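PDB 2ZUX: rhamnogalacturonan endolyase YesW from Bacillus subtilis, which cleaves the rhamnogalacturonan backbone of plant cell-wall pectin endolytically by an eliminative mechanism and needs calcium or manganese for activity. Local coordinates for residues G20-L28 against D506-E514; L8-K16 against S81-P90. All coordinates share one frame; numbering follows the deposited sequence.

Contact 1: residues G20-L28 against D506-E514. With CA (calcium ion), chain E.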
ATOM      1  N   GLY A  20     -30.312   6.769  -9.510  1.00 22.96           N
ATOM      2  CA  GLY A  20     -29.916   6.238 -10.808  1.00 21.71           C
ATOM      3  C   GLY A  20     -28.617   5.461 -10.728  1.00 20.58           C
ATOM      4  O   GLY A  20     -28.146   5.123  -9.637  1.00 21.16           O
ATOM      5  N   ILE A  21     -28.040   5.164 -11.885  1.00 19.21           N
ATOM      6  CA  ILE A  21     -26.815   4.379 -11.945  1.00 18.03           C
ATOM      7  C   ILE A  21     -25.602   5.305 -11.941  1.00 17.03           C
ATOM      8  O   ILE A  21     -25.437   6.128 -12.841  1.00 17.38           O
ATOM      9  CB  ILE A  21     -26.790   3.456 -13.187  1.00 18.14           C
ATOM     10  CG1 ILE A  21     -28.085   2.627 -13.281  1.00 18.00           C
ATOM     11  CG2 ILE A  21     -25.538   2.575 -13.195  1.00 17.90           C
ATOM     12  CD1 ILE A  21     -28.405   1.772 -12.054  1.00 18.84           C
ATOM     13  N   PHE A  22     -24.779   5.190 -10.903  1.00 15.59           N
ATOM     14  CA  PHE A  22     -23.527   5.934 -10.841  1.00 14.47           C
ATOM     15  C   PHE A  22     -22.454   5.197 -11.626  1.00 14.21           C
ATOM     16  O   PHE A  22     -22.177   4.031 -11.364  1.00 13.85           O
ATOM     17  CB  PHE A  22     -23.086   6.146  -9.393  1.00 14.37           C
ATOM     18  CG  PHE A  22     -21.793   6.892  -9.267  1.00 13.91           C
ATOM     19  CD1 PHE A  22     -21.779   8.278  -9.184  1.00 14.13           C
ATOM     20  CD2 PHE A  22     -20.583   6.206  -9.252  1.00 14.70           C
ATOM     21  CE1 PHE A  22     -20.570   8.966  -9.074  1.00 16.05           C
ATOM     22  CE2 PHE A  22     -19.383   6.894  -9.147  1.00 14.85           C
ATOM     23  CZ  PHE A  22     -19.382   8.270  -9.058  1.00 15.33           C
ATOM     24  N   VAL A  23     -21.851   5.898 -12.582  1.00 13.73           N
ATOM     25  CA  VAL A  23     -20.827   5.326 -13.453  1.00 13.46           C
ATOM     26  C   VAL A  23     -19.534   6.124 -13.273  1.00 13.41           C
ATOM     27  O   VAL A  23     -19.557   7.350 -13.286  1.00 13.08           O
ATOM     28  CB  VAL A  23     -21.271   5.369 -14.951  1.00 13.80           C
ATOM     29  CG1 VAL A  23     -20.255   4.708 -15.852  1.00 14.06           C
ATOM     30  CG2 VAL A  23     -22.646   4.708 -15.139  1.00 13.73           C
ATOM     31  N   SER A  24     -18.410   5.440 -13.083  1.00 12.62           N
ATOM     32  CA  SER A  24     -17.117   6.132 -13.069  1.00 12.38           C
ATOM     33  C   SER A  24     -16.045   5.293 -13.738  1.00 11.86           C
ATOM     34  O   SER A  24     -16.188   4.076 -13.910  1.00 12.00           O
ATOM     35  CB  SER A  24     -16.703   6.634 -11.669  1.00 12.74           C
ATOM     36  OG  SER A  24     -16.053   5.633 -10.895  1.00 12.13           O
ATOM     37  N   TRP A  25     -14.984   5.968 -14.171  1.00 11.45           N
ATOM     38  CA  TRP A  25     -13.941   5.322 -14.952  1.00 11.47           C
ATOM     39  C   TRP A  25     -12.631   6.093 -14.841  1.00 10.97           C
ATOM     40  O   TRP A  25     -12.590   7.193 -14.273  1.00 11.35           O
ATOM     41  CB  TRP A  25     -14.369   5.164 -16.426  1.00 11.88           C
ATOM     42  CG  TRP A  25     -14.637   6.467 -17.149  1.00 11.36           C
ATOM     43  CD1 TRP A  25     -13.749   7.188 -17.899  1.00 12.23           C
ATOM     44  CD2 TRP A  25     -15.875   7.196 -17.181  1.00 11.98           C
ATOM     45  NE1 TRP A  25     -14.359   8.320 -18.404  1.00 12.44           N
ATOM     46  CE2 TRP A  25     -15.663   8.344 -17.984  1.00 11.55           C
ATOM     47  CE3 TRP A  25     -17.141   6.989 -16.616  1.00 12.29           C
ATOM     48  CZ2 TRP A  25     -16.669   9.290 -18.222  1.00 12.50           C
ATOM     49  CZ3 TRP A  25     -18.147   7.927 -16.860  1.00 13.02           C
ATOM     50  CH2 TRP A  25     -17.900   9.064 -17.652  1.00 12.19           C
ATOM     51  N   ARG A  26     -11.572   5.503 -15.374  1.00 11.12           N
ATOM     52  CA  ARG A  26     -10.234   6.072 -15.264  1.00 11.49           C
ATOM     53  C   ARG A  26      -9.946   7.116 -16.315  1.00 11.77           C
ATOM     54  O   ARG A  26     -10.359   6.984 -17.472  1.00 12.33           O
ATOM     55  CB  ARG A  26      -9.185   4.981 -15.420  1.00 11.48           C
ATOM     56  CG  ARG A  26      -9.186   3.935 -14.337  1.00 12.31           C
ATOM     57  CD  ARG A  26      -8.331   2.763 -14.739  1.00 12.96           C
ATOM     58  NE  ARG A  26      -8.124   1.847 -13.626  1.00 13.42           N
ATOM     59  CZ  ARG A  26      -7.960   0.531 -13.735  1.00 12.59           C
ATOM     60  NH1 ARG A  26      -8.030  -0.078 -14.913  1.00 12.80           N
ATOM     61  NH2 ARG A  26      -7.743  -0.187 -12.639  1.00 14.05           N
ATOM     62  N   PHE A  27      -9.210   8.138 -15.892  1.00 11.65           N
ATOM     63  CA  PHE A  27      -8.468   9.011 -16.790  1.00 12.12           C
ATOM     64  C   PHE A  27      -7.053   8.433 -16.774  1.00 12.33           C
ATOM     65  O   PHE A  27      -6.376   8.466 -15.743  1.00 12.30           O
ATOM     66  CB  PHE A  27      -8.537  10.435 -16.232  1.00 12.35           C
ATOM     67  CG  PHE A  27      -7.858  11.499 -17.074  1.00 13.06           C
ATOM     68  CD1 PHE A  27      -7.887  11.475 -18.472  1.00 14.20           C
ATOM     69  CD2 PHE A  27      -7.238  12.571 -16.440  1.00 13.35           C
ATOM     70  CE1 PHE A  27      -7.267  12.499 -19.209  1.00 15.29           C
ATOM     71  CE2 PHE A  27      -6.631  13.597 -17.167  1.00 13.90           C
ATOM     72  CZ  PHE A  27      -6.646  13.558 -18.548  1.00 14.35           C
ATOM     73  N   LEU A  28      -6.633   7.853 -17.894  1.00 12.45           N
ATOM     74  CA  LEU A  28      -5.380   7.095 -17.957  1.00 12.96           C
ATOM     75  C   LEU A  28      -4.179   7.998 -18.172  1.00 13.70           C
ATOM     76  O   LEU A  28      -4.277   9.012 -18.866  1.00 13.51           O
ATOM     77  CB  LEU A  28      -5.451   6.039 -19.069  1.00 13.18           C
ATOM     78  CG  LEU A  28      -6.514   4.949 -18.883  1.00 13.19           C
ATOM     79  CD1 LEU A  28      -6.699   4.167 -20.172  1.00 14.68           C
ATOM     80  CD2 LEU A  28      -6.184   4.003 -17.724  1.00 13.27           C
ATOM     81  N   ASP A 506      -7.026   3.263  -5.272  1.00  9.77           N
ATOM     82  CA  ASP A 506      -7.816   3.548  -6.475  1.00  9.64           C
ATOM     83  C   ASP A 506      -7.632   2.405  -7.467  1.00 10.59           C
ATOM     84  O   ASP A 506      -6.725   2.435  -8.308  1.00 11.16           O
ATOM     85  CB  ASP A 506      -7.401   4.869  -7.115  1.00  9.99           C
ATOM     86  CG  ASP A 506      -8.114   5.126  -8.425  1.00 10.09           C
ATOM     87  OD1 ASP A 506      -9.200   4.538  -8.650  1.00 10.56           O
ATOM     88  OD2 ASP A 506      -7.589   5.916  -9.222  1.00 10.37           O
ATOM     89  N   LEU A 507      -8.487   1.393  -7.357  1.00 10.76           N
ATOM     90  CA  LEU A 507      -8.326   0.204  -8.187  1.00 12.50           C
ATOM     91  C   LEU A 507      -9.345   0.072  -9.316  1.00 12.02           C
ATOM     92  O   LEU A 507      -9.176  -0.769 -10.184  1.00 11.74           O
ATOM     93  CB  LEU A 507      -8.234  -1.078  -7.345  1.00 14.29           C
ATOM     94  CG  LEU A 507      -9.168  -1.343  -6.174  1.00 16.52           C
ATOM     95  CD1 LEU A 507     -10.572  -1.661  -6.643  1.00 19.56           C
ATOM     96  CD2 LEU A 507      -8.633  -2.502  -5.329  1.00 14.85           C
ATOM     97  N   LEU A 508     -10.392   0.890  -9.291  1.00 11.97           N
ATOM     98  CA  LEU A 508     -11.354   0.954 -10.400  1.00 12.42           C
ATOM     99  C   LEU A 508     -12.040   2.311 -10.380  1.00 11.84           C
ATOM    100  O   LEU A 508     -11.898   3.067  -9.425  1.00 11.37           O
ATOM    101  CB  LEU A 508     -12.379  -0.183 -10.346  1.00 13.82           C
ATOM    102  CG  LEU A 508     -13.097  -0.495  -9.046  1.00 15.69           C
ATOM    103  CD1 LEU A 508     -14.280   0.428  -8.826  1.00 16.71           C
ATOM    104  CD2 LEU A 508     -13.559  -1.964  -9.046  1.00 17.36           C
ATOM    105  N   GLY A 509     -12.759   2.636 -11.447  1.00 11.47           N
ATOM    106  CA  GLY A 509     -13.496   3.889 -11.497  1.00 11.06           C
ATOM    107  C   GLY A 509     -12.585   5.099 -11.566  1.00 10.55           C
ATOM    108  O   GLY A 509     -11.429   4.992 -11.991  1.00 10.44           O
ATOM    109  N   ASP A 510     -13.119   6.240 -11.136  1.00 10.73           N
ATOM    110  CA  ASP A 510     -12.370   7.494 -11.166  1.00 10.86           C
ATOM    111  C   ASP A 510     -11.389   7.606 -10.006  1.00 11.09           C
ATOM    112  O   ASP A 510     -11.154   6.638  -9.281  1.00 10.70           O
ATOM    113  CB  ASP A 510     -13.311   8.713 -11.269  1.00 10.91           C
ATOM    114  CG  ASP A 510     -14.099   8.994  -9.988  1.00 11.58           C
ATOM    115  OD1 ASP A 510     -13.764   8.473  -8.896  1.00 11.17           O
ATOM    116  OD2 ASP A 510     -15.051   9.804 -10.073  1.00 12.94           O
ATOM    117  N   TRP A 511     -10.822   8.791  -9.833  1.00 10.90           N
ATOM    118  CA  TRP A 511      -9.668   8.987  -8.961  1.00 10.42           C
ATOM    119  C   TRP A 511      -9.894   8.715  -7.478  1.00 10.20           C
ATOM    120  O   TRP A 511      -8.916   8.573  -6.738  1.00 10.29           O
ATOM    121  CB  TRP A 511      -9.101  10.394  -9.151  1.00 11.03           C
ATOM    122  CG  TRP A 511     -10.032  11.493  -8.739  1.00 10.33           C
ATOM    123  CD1 TRP A 511     -11.022  12.051  -9.497  1.00 11.93           C
ATOM    124  CD2 TRP A 511     -10.051  12.186  -7.480  1.00 10.31           C
ATOM    125  NE1 TRP A 511     -11.663  13.043  -8.784  1.00 11.73           N
ATOM    126  CE2 TRP A 511     -11.095  13.140  -7.541  1.00 11.04           C
ATOM    127  CE3 TRP A 511      -9.296  12.085  -6.299  1.00 10.27           C
ATOM    128  CZ2 TRP A 511     -11.394  13.998  -6.475  1.00 11.73           C
ATOM    129  CZ3 TRP A 511      -9.598  12.945  -5.240  1.00 11.89           C
ATOM    130  CH2 TRP A 511     -10.639  13.883  -5.337  1.00 11.70           C
ATOM    131  N   ARG A 512     -11.144   8.637  -7.023  1.00  9.39           N
ATOM    132  CA  ARG A 512     -11.355   8.336  -5.611  1.00  9.69           C
ATOM    133  C   ARG A 512     -10.875   6.921  -5.292  1.00  9.10           C
ATOM    134  O   ARG A 512     -10.804   6.059  -6.170  1.00  9.63           O
ATOM    135  CB  ARG A 512     -12.807   8.550  -5.192  1.00  9.56           C
ATOM    136  CG  ARG A 512     -13.141   9.999  -4.809  1.00  9.74           C
ATOM    137  CD  ARG A 512     -13.292  10.929  -6.017  1.00 10.16           C
ATOM    138  NE  ARG A 512     -14.346  10.515  -6.949  1.00 10.34           N
ATOM    139  CZ  ARG A 512     -15.645  10.738  -6.768  1.00 10.90           C
ATOM    140  NH1 ARG A 512     -16.511  10.326  -7.681  1.00 12.10           N
ATOM    141  NH2 ARG A 512     -16.083  11.361  -5.680  1.00 11.05           N
ATOM    142  N   GLU A 513     -10.522   6.694  -4.032  1.00  9.34           N
ATOM    143  CA  GLU A 513      -9.972   5.417  -3.620  1.00  9.37           C
ATOM    144  C   GLU A 513     -11.061   4.432  -3.211  1.00  9.69           C
ATOM    145  O   GLU A 513     -12.005   4.797  -2.533  1.00 10.06           O
ATOM    146  CB  GLU A 513      -9.000   5.645  -2.469  1.00  9.44           C
ATOM    147  CG  GLU A 513      -7.869   6.588  -2.825  1.00  9.51           C
ATOM    148  CD  GLU A 513      -6.928   6.824  -1.669  1.00  9.72           C
ATOM    149  OE1 GLU A 513      -7.181   7.777  -0.906  1.00  9.40           O
ATOM    150  OE2 GLU A 513      -5.963   6.038  -1.524  1.00  9.82           O
ATOM    151  N   GLU A 514     -10.907   3.185  -3.644  1.00  9.19           N
ATOM    152  CA  GLU A 514     -11.771   2.092  -3.201  1.00  9.63           C
ATOM    153  C   GLU A 514     -11.252   1.547  -1.881  1.00  9.92           C
ATOM    154  O   GLU A 514     -10.074   1.730  -1.530  1.00 10.00           O
ATOM    155  CB  GLU A 514     -11.793   0.968  -4.234  1.00  9.80           C
ATOM    156  CG  GLU A 514     -12.622   1.253  -5.482  1.00  9.62           C
ATOM    157  CD  GLU A 514     -12.152   2.479  -6.260  1.00  9.53           C
ATOM    158  OE1 GLU A 514     -10.964   2.528  -6.665  1.00  9.83           O
ATOM    159  OE2 GLU A 514     -12.972   3.408  -6.463  1.00 10.23           O
TER
HETATM  160 CA    CA E 631     -11.481   4.746  -7.933  1.00  9.78          CA
HETATM  161  O   HOH W   1      -9.273   3.187 -11.204  1.00 13.91           O
HETATM  162  O   HOH W   2      -6.409   2.075 -11.017  1.00 15.94           O
HETATM  163  O   HOH W   3     -13.615   5.933  -7.999  1.00 10.63           O

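Contact 2: residues L8-K16 against S81-P90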
ATOM      1  N   LEU A   8      -3.443  -0.229 -18.129  1.00 13.29           N
ATOM      2  CA  LEU A   8      -4.713  -0.410 -17.440  1.00 12.96           C
ATOM      3  C   LEU A   8      -5.868  -0.276 -18.408  1.00 13.19           C
ATOM      4  O   LEU A   8      -5.802   0.503 -19.370  1.00 13.45           O
ATOM      5  CB  LEU A   8      -4.853   0.598 -16.289  1.00 13.18           C
ATOM      6  CG  LEU A   8      -3.885   0.411 -15.107  1.00 12.63           C
ATOM      7  CD1 LEU A   8      -4.084   1.503 -14.065  1.00 13.16           C
ATOM      8  CD2 LEU A   8      -3.996  -0.973 -14.455  1.00 12.69           C
ATOM      9  N   ASN A   9      -6.925  -1.045 -18.163  1.00 12.76           N
ATOM     10  CA  ASN A   9      -8.145  -0.882 -18.942  1.00 13.02           C
ATOM     11  C   ASN A   9      -8.914   0.344 -18.432  1.00 12.74           C
ATOM     12  O   ASN A   9      -8.399   1.104 -17.611  1.00 12.97           O
ATOM     13  CB  ASN A   9      -8.967  -2.188 -19.001  1.00 13.20           C
ATOM     14  CG  ASN A   9      -9.703  -2.512 -17.701  1.00 13.39           C
ATOM     15  OD1 ASN A   9      -9.737  -1.714 -16.756  1.00 12.68           O
ATOM     16  ND2 ASN A   9     -10.320  -3.694 -17.663  1.00 14.53           N
ATOM     17  N   ARG A  10     -10.134   0.552 -18.904  1.00 12.43           N
ATOM     18  CA  ARG A  10     -10.857   1.772 -18.570  1.00 12.74           C
ATOM     19  C   ARG A  10     -11.269   1.832 -17.095  1.00 12.51           C
ATOM     20  O   ARG A  10     -11.577   2.908 -16.574  1.00 12.36           O
ATOM     21  CB  ARG A  10     -12.065   1.919 -19.504  1.00 13.02           C
ATOM     22  CG  ARG A  10     -12.824   3.241 -19.415  1.00 13.84           C
ATOM     23  CD  ARG A  10     -11.902   4.452 -19.490  1.00 15.56           C
ATOM     24  NE  ARG A  10     -11.234   4.567 -20.784  1.00 15.44           N
ATOM     25  CZ  ARG A  10     -10.283   5.452 -21.072  1.00 15.38           C
ATOM     26  NH1 ARG A  10      -9.860   6.313 -20.152  1.00 14.70           N
ATOM     27  NH2 ARG A  10      -9.755   5.484 -22.289  1.00 15.96           N
ATOM     28  N   GLY A  11     -11.260   0.683 -16.421  1.00 12.45           N
ATOM     29  CA  GLY A  11     -11.673   0.612 -15.020  1.00 12.82           C
ATOM     30  C   GLY A  11     -13.126   1.007 -14.827  1.00 12.73           C
ATOM     31  O   GLY A  11     -13.519   1.471 -13.761  1.00 13.02           O
ATOM     32  N   LEU A  12     -13.934   0.826 -15.870  1.00 12.47           N
ATOM     33  CA  LEU A  12     -15.332   1.235 -15.838  1.00 12.67           C
ATOM     34  C   LEU A  12     -16.107   0.478 -14.760  1.00 12.81           C
ATOM     35  O   LEU A  12     -15.995  -0.744 -14.655  1.00 13.64           O
ATOM     36  CB  LEU A  12     -15.978   1.044 -17.220  1.00 12.66           C
ATOM     37  CG  LEU A  12     -17.414   1.532 -17.392  1.00 13.22           C
ATOM     38  CD1 LEU A  12     -17.502   3.035 -17.213  1.00 13.91           C
ATOM     39  CD2 LEU A  12     -17.919   1.134 -18.772  1.00 13.74           C
ATOM     40  N   VAL A  13     -16.868   1.217 -13.959  1.00 12.89           N
ATOM     41  CA  VAL A  13     -17.711   0.642 -12.914  1.00 13.52           C
ATOM     42  C   VAL A  13     -19.073   1.339 -12.930  1.00 13.67           C
ATOM     43  O   VAL A  13     -19.160   2.535 -13.227  1.00 13.75           O
ATOM     44  CB  VAL A  13     -17.021   0.731 -11.509  1.00 13.76           C
ATOM     45  CG1 VAL A  13     -17.006   2.155 -10.972  1.00 14.61           C
ATOM     46  CG2 VAL A  13     -17.685  -0.202 -10.511  1.00 14.57           C
ATOM     47  N   ALA A  14     -20.131   0.580 -12.648  1.00 13.74           N
ATOM     48  CA  ALA A  14     -21.491   1.099 -12.606  1.00 14.00           C
ATOM     49  C   ALA A  14     -22.166   0.559 -11.363  1.00 13.71           C
ATOM     50  O   ALA A  14     -22.126  -0.647 -11.101  1.00 14.33           O
ATOM     51  CB  ALA A  14     -22.267   0.695 -13.856  1.00 14.02           C
ATOM     52  N   VAL A  15     -22.754   1.459 -10.584  1.00 13.81           N
ATOM     53  CA  VAL A  15     -23.284   1.107  -9.275  1.00 14.31           C
ATOM     54  C   VAL A  15     -24.689   1.666  -9.132  1.00 15.24           C
ATOM     55  O   VAL A  15     -24.924   2.853  -9.375  1.00 15.02           O
ATOM     56  CB  VAL A  15     -22.390   1.654  -8.127  1.00 13.55           C
ATOM     57  CG1 VAL A  15     -22.916   1.209  -6.760  1.00 13.37           C
ATOM     58  CG2 VAL A  15     -20.930   1.224  -8.296  1.00 14.34           C
ATOM     59  N   LYS A  16     -25.619   0.803  -8.743  1.00 16.94           N
ATOM     60  CA  LYS A  16     -26.995   1.208  -8.509  1.00 18.70           C
ATOM     61  C   LYS A  16     -27.092   2.098  -7.271  1.00 18.92           C
ATOM     62  O   LYS A  16     -26.531   1.780  -6.217  1.00 18.85           O
ATOM     63  CB  LYS A  16     -27.877  -0.033  -8.350  1.00 18.82           C
ATOM     64  CG  LYS A  16     -29.375   0.221  -8.359  1.00 20.60           C
ATOM     65  CD  LYS A  16     -30.131  -1.075  -8.057  1.00 21.05           C
ATOM     66  CE  LYS A  16     -30.131  -1.394  -6.562  1.00 24.33           C
ATOM     67  NZ  LYS A  16     -30.195  -2.855  -6.252  1.00 25.98           N
ATOM     68  N   SER A  81     -14.736   0.861 -24.417  1.00 20.58           N
ATOM     69  CA  SER A  81     -14.114   0.194 -23.286  1.00 20.27           C
ATOM     70  C   SER A  81     -14.675  -1.211 -23.131  1.00 20.71           C
ATOM     71  O   SER A  81     -15.611  -1.601 -23.835  1.00 20.88           O
ATOM     72  CB  SER A  81     -14.432   0.969 -22.014  1.00 19.83           C
ATOM     73  OG  SER A  81     -15.822   0.912 -21.747  1.00 18.05           O
ATOM     74  N   GLU A  82     -14.105  -1.960 -22.192  1.00 20.98           N
ATOM     75  CA  GLU A  82     -14.734  -3.171 -21.697  1.00 21.20           C
ATOM     76  C   GLU A  82     -16.147  -2.851 -21.195  1.00 21.33           C
ATOM     77  O   GLU A  82     -16.426  -1.729 -20.758  1.00 20.91           O
ATOM     78  CB  GLU A  82     -13.875  -3.802 -20.589  1.00 21.11           C
ATOM     79  CG  GLU A  82     -13.906  -3.090 -19.221  1.00 21.15           C
ATOM     80  CD  GLU A  82     -13.047  -1.823 -19.124  1.00 20.51           C
ATOM     81  OE1 GLU A  82     -12.289  -1.496 -20.075  1.00 20.52           O
ATOM     82  OE2 GLU A  82     -13.141  -1.157 -18.062  1.00 17.78           O
ATOM     83  N   LYS A  83     -17.041  -3.830 -21.277  1.00 21.63           N
ATOM     84  CA  LYS A  83     -18.406  -3.679 -20.782  1.00 21.80           C
ATOM     85  C   LYS A  83     -18.464  -3.782 -19.262  1.00 21.49           C
ATOM     86  O   LYS A  83     -17.786  -4.620 -18.669  1.00 21.62           O
ATOM     87  CB  LYS A  83     -19.319  -4.744 -21.390  1.00 22.31           C
ATOM     88  CG  LYS A  83     -19.606  -4.542 -22.860  1.00 24.03           C
ATOM     89  CD  LYS A  83     -20.594  -5.580 -23.383  1.00 26.61           C
ATOM     90  CE  LYS A  83     -20.952  -5.312 -24.839  1.00 28.03           C
ATOM     91  NZ  LYS A  83     -21.681  -4.020 -25.014  1.00 30.23           N
ATOM     92  N   ALA A  84     -19.274  -2.925 -18.646  1.00 20.82           N
ATOM     93  CA  ALA A  84     -19.504  -2.978 -17.205  1.00 20.38           C
ATOM     94  C   ALA A  84     -20.965  -3.254 -16.886  1.00 20.42           C
ATOM     95  O   ALA A  84     -21.860  -2.587 -17.402  1.00 20.64           O
ATOM     96  CB  ALA A  84     -19.055  -1.673 -16.538  1.00 20.19           C
ATOM     97  N   SER A  85     -21.205  -4.240 -16.029  1.00 20.19           N
ATOM     98  CA  SER A  85     -22.550  -4.478 -15.524  1.00 20.32           C
ATOM     99  C   SER A  85     -22.765  -3.665 -14.247  1.00 19.73           C
ATOM    100  O   SER A  85     -21.812  -3.109 -13.693  1.00 20.14           O
ATOM    101  CB  SER A  85     -22.785  -5.972 -15.280  1.00 20.72           C
ATOM    102  OG  SER A  85     -21.825  -6.499 -14.387  1.00 22.62           O
ATOM    103  N   VAL A  86     -24.011  -3.586 -13.792  1.00 18.58           N
ATOM    104  CA  VAL A  86     -24.373  -2.747 -12.649  1.00 17.76           C
ATOM    105  C   VAL A  86     -24.259  -3.512 -11.336  1.00 17.06           C
ATOM    106  O   VAL A  86     -24.848  -4.592 -11.179  1.00 17.03           O
ATOM    107  CB  VAL A  86     -25.816  -2.186 -12.789  1.00 17.76           C
ATOM    108  CG1 VAL A  86     -26.244  -1.436 -11.538  1.00 18.39           C
ATOM    109  CG2 VAL A  86     -25.930  -1.279 -14.012  1.00 17.61           C
ATOM    110  N   TRP A  87     -23.509  -2.950 -10.389  1.00 16.08           N
ATOM    111  CA  TRP A  87     -23.436  -3.509  -9.044  1.00 15.52           C
ATOM    112  C   TRP A  87     -24.766  -3.314  -8.341  1.00 15.92           C
ATOM    113  O   TRP A  87     -25.221  -2.183  -8.154  1.00 16.22           O
ATOM    114  CB  TRP A  87     -22.379  -2.788  -8.220  1.00 14.93           C
ATOM    115  CG  TRP A  87     -20.955  -2.948  -8.635  1.00 14.27           C
ATOM    116  CD1 TRP A  87     -20.467  -3.440  -9.816  1.00 14.66           C
ATOM    117  CD2 TRP A  87     -19.823  -2.564  -7.857  1.00 13.49           C
ATOM    118  NE1 TRP A  87     -19.086  -3.390  -9.809  1.00 14.59           N
ATOM    119  CE2 TRP A  87     -18.671  -2.863  -8.612  1.00 13.84           C
ATOM    120  CE3 TRP A  87     -19.675  -2.003  -6.585  1.00 12.94           C
ATOM    121  CZ2 TRP A  87     -17.380  -2.608  -8.134  1.00 14.15           C
ATOM    122  CZ3 TRP A  87     -18.396  -1.754  -6.109  1.00 13.83           C
ATOM    123  CH2 TRP A  87     -17.266  -2.054  -6.884  1.00 14.59           C
ATOM    124  N   ALA A  88     -25.364  -4.419  -7.917  1.00 16.25           N
ATOM    125  CA  ALA A  88     -26.651  -4.371  -7.240  1.00 16.28           C
ATOM    126  C   ALA A  88     -26.537  -3.975  -5.767  1.00 16.11           C
ATOM    127  O   ALA A  88     -27.546  -3.685  -5.120  1.00 17.23           O
ATOM    128  CB  ALA A  88     -27.366  -5.701  -7.382  1.00 16.80           C
ATOM    129  N   GLN A  89     -25.307  -3.965  -5.250  1.00 14.94           N
ATOM    130  CA  GLN A  89     -25.012  -3.501  -3.893  1.00 14.37           C
ATOM    131  C   GLN A  89     -23.941  -2.402  -3.977  1.00 13.59           C
ATOM    132  O   GLN A  89     -23.264  -2.288  -5.001  1.00 13.68           O
ATOM    133  CB  GLN A  89     -24.527  -4.662  -3.026  1.00 13.90           C
ATOM    134  CG  GLN A  89     -25.575  -5.765  -2.812  1.00 15.06           C
ATOM    135  CD  GLN A  89     -24.972  -7.029  -2.255  1.00 15.55           C
ATOM    136  OE1 GLN A  89     -23.974  -7.539  -2.774  1.00 17.83           O
ATOM    137  NE2 GLN A  89     -25.571  -7.551  -1.195  1.00 14.95           N
ATOM    138  N   PRO A  90     -23.808  -1.562  -2.924  1.00 13.84           N
ATOM    139  CA  PRO A  90     -22.783  -0.492  -2.946  1.00 13.50           C
ATOM    140  C   PRO A  90     -21.331  -1.002  -2.947  1.00 13.13           C
ATOM    141  O   PRO A  90     -20.389  -0.219  -3.122  1.00 13.21           O
ATOM    142  CB  PRO A  90     -23.071   0.309  -1.671  1.00 13.89           C
ATOM    143  CG  PRO A  90     -24.458  -0.096  -1.245  1.00 15.21           C
ATOM    144  CD  PRO A  90     -24.623  -1.510  -1.697  1.00 13.87           C
TER
HETATM  145  O   HOH W   4     -14.412  -2.480 -16.078  1.00 17.18           O
HETATM  146  O   HOH W   5     -19.527  -2.284 -12.809  1.00 17.35           O
HETATM  147  O   HOH W   6     -25.952  -0.702  -5.512  1.00 26.17           O

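Contact 1: residues G20-L28 against D506-E514
Trp-25 and Gly-509 bring their backbones to 3.8 Å between CA atoms where strand 20-24 ends, and here the 506-514 loop packs against the end of the strand. The amide N of Asp-510 donates to Ser-24 OG at 3.0 Å (151° at the hydrogen), and Asp-510 CA adds a C-H...O contact to the carbonyl O of Trp-25. Ser-24 holds its hydroxyl between its own N and carbonyl carbon (chi1 85°), which sets OG 3.2 Å from Gly-509 CA; a CB at Gly-509 would collide with it. The loop is wrapped round a calcium ion, bound by Asp-506 OD1, the carbonyl oxygens of Leu-508, Asp-510 and Arg-512, both carboxylate oxygens of Glu-514 and one water; the beta-sheet domain abuts this loop of the C-terminal, propeller-type domain, where the ion may be structural. Asp-510 OD1 also accepts from Arg-512 N, an Asx turn, while Arg-512 grips the carboxylate side-on, NH1 reaching OD2 at 2.9 Å and NE reaching OD1. An alanine here, in place of Asp-510, is likely to leave this guanidinium without its anionic mate, though NH2 still donates to Ile-532 O. Arg-512 NH1 also lies 3.8 Å from Phe-22 CZ, edge to edge, the two planes 58° apart. Arg-26 NE donates to a water within bonding distance of Gly-509 O and Asp-506 OD1, and NH1 donates to Asn-9 O.

Contact 2: residues L8-K16 against S81-P90
Arg-10 and Leu-12 offer their backbone N-H groups to the carboxylate of Glu-82, one oxygen each: Arg-10 N reaches OE1 at 3.2 Å on its syn side, and Leu-12 N reaches OE2 at 3.1 Å. The chain of Glu-82 bends at chi2 to bring the group there. The Asn-9 amide stacks on this carboxylate with planes only 9° apart, and its OD1 accepts from Gly-11 N in an Asx turn. A water joins Glu-82 OE2 to Leu-12 O. Further along, strand 13-16 and the weakly bonded strand about 84-87 run parallel as neighbours in the mixed sheet of the N-terminal domain, their axes 28° apart. Trp-87 N donates to Ala-14 O at 2.8 Å, nearly straight at 176°, and Lys-16 N returns a bond to Trp-87 O. A water accepts from Ala-14 N and donates to Ser-85 O. Apolar contacts lie on both faces. Val-13 CG2 lies above the indole plane of Trp-87, offset toward the rim and 3.4 Å from CZ2, with Val-15 CG2 on the same side, nearer CE3. On the opposite sheet face Ala-14 CB lies near Val-86 CG2; nearer the loop end, Leu-12 CG packs on Ala-84 CB at 3.7 Å. At the exposed end, Lys-16 NZ donates to Ala-88 O at 3.0 Å.

In the fold
Strands 13-17 and 20-24 are antiparallel neighbours in one sheet, paired through bonds such as Val-15 N to Phe-22 O, so the two contacts lie side by side, with centres about 9 Å apart. Contact 1 is wholly buried and joins two domains: it buries a modest 316 Å², both sides summed, and relies on backbone, hydroxyl and water contacts beside a calcium-bound loop. Contact 2 stays within the beta-sheet domain, buries 715 Å² by the same count, and runs from a buried middle to an exposed end, combining parallel strand pairing with apolar packing and a carboxylate gripping backbone amides. Gly-509 N lies 2.7 Å from Gly-11 O, a probable hydrogen bond tying the calcium loop directly to contact 2.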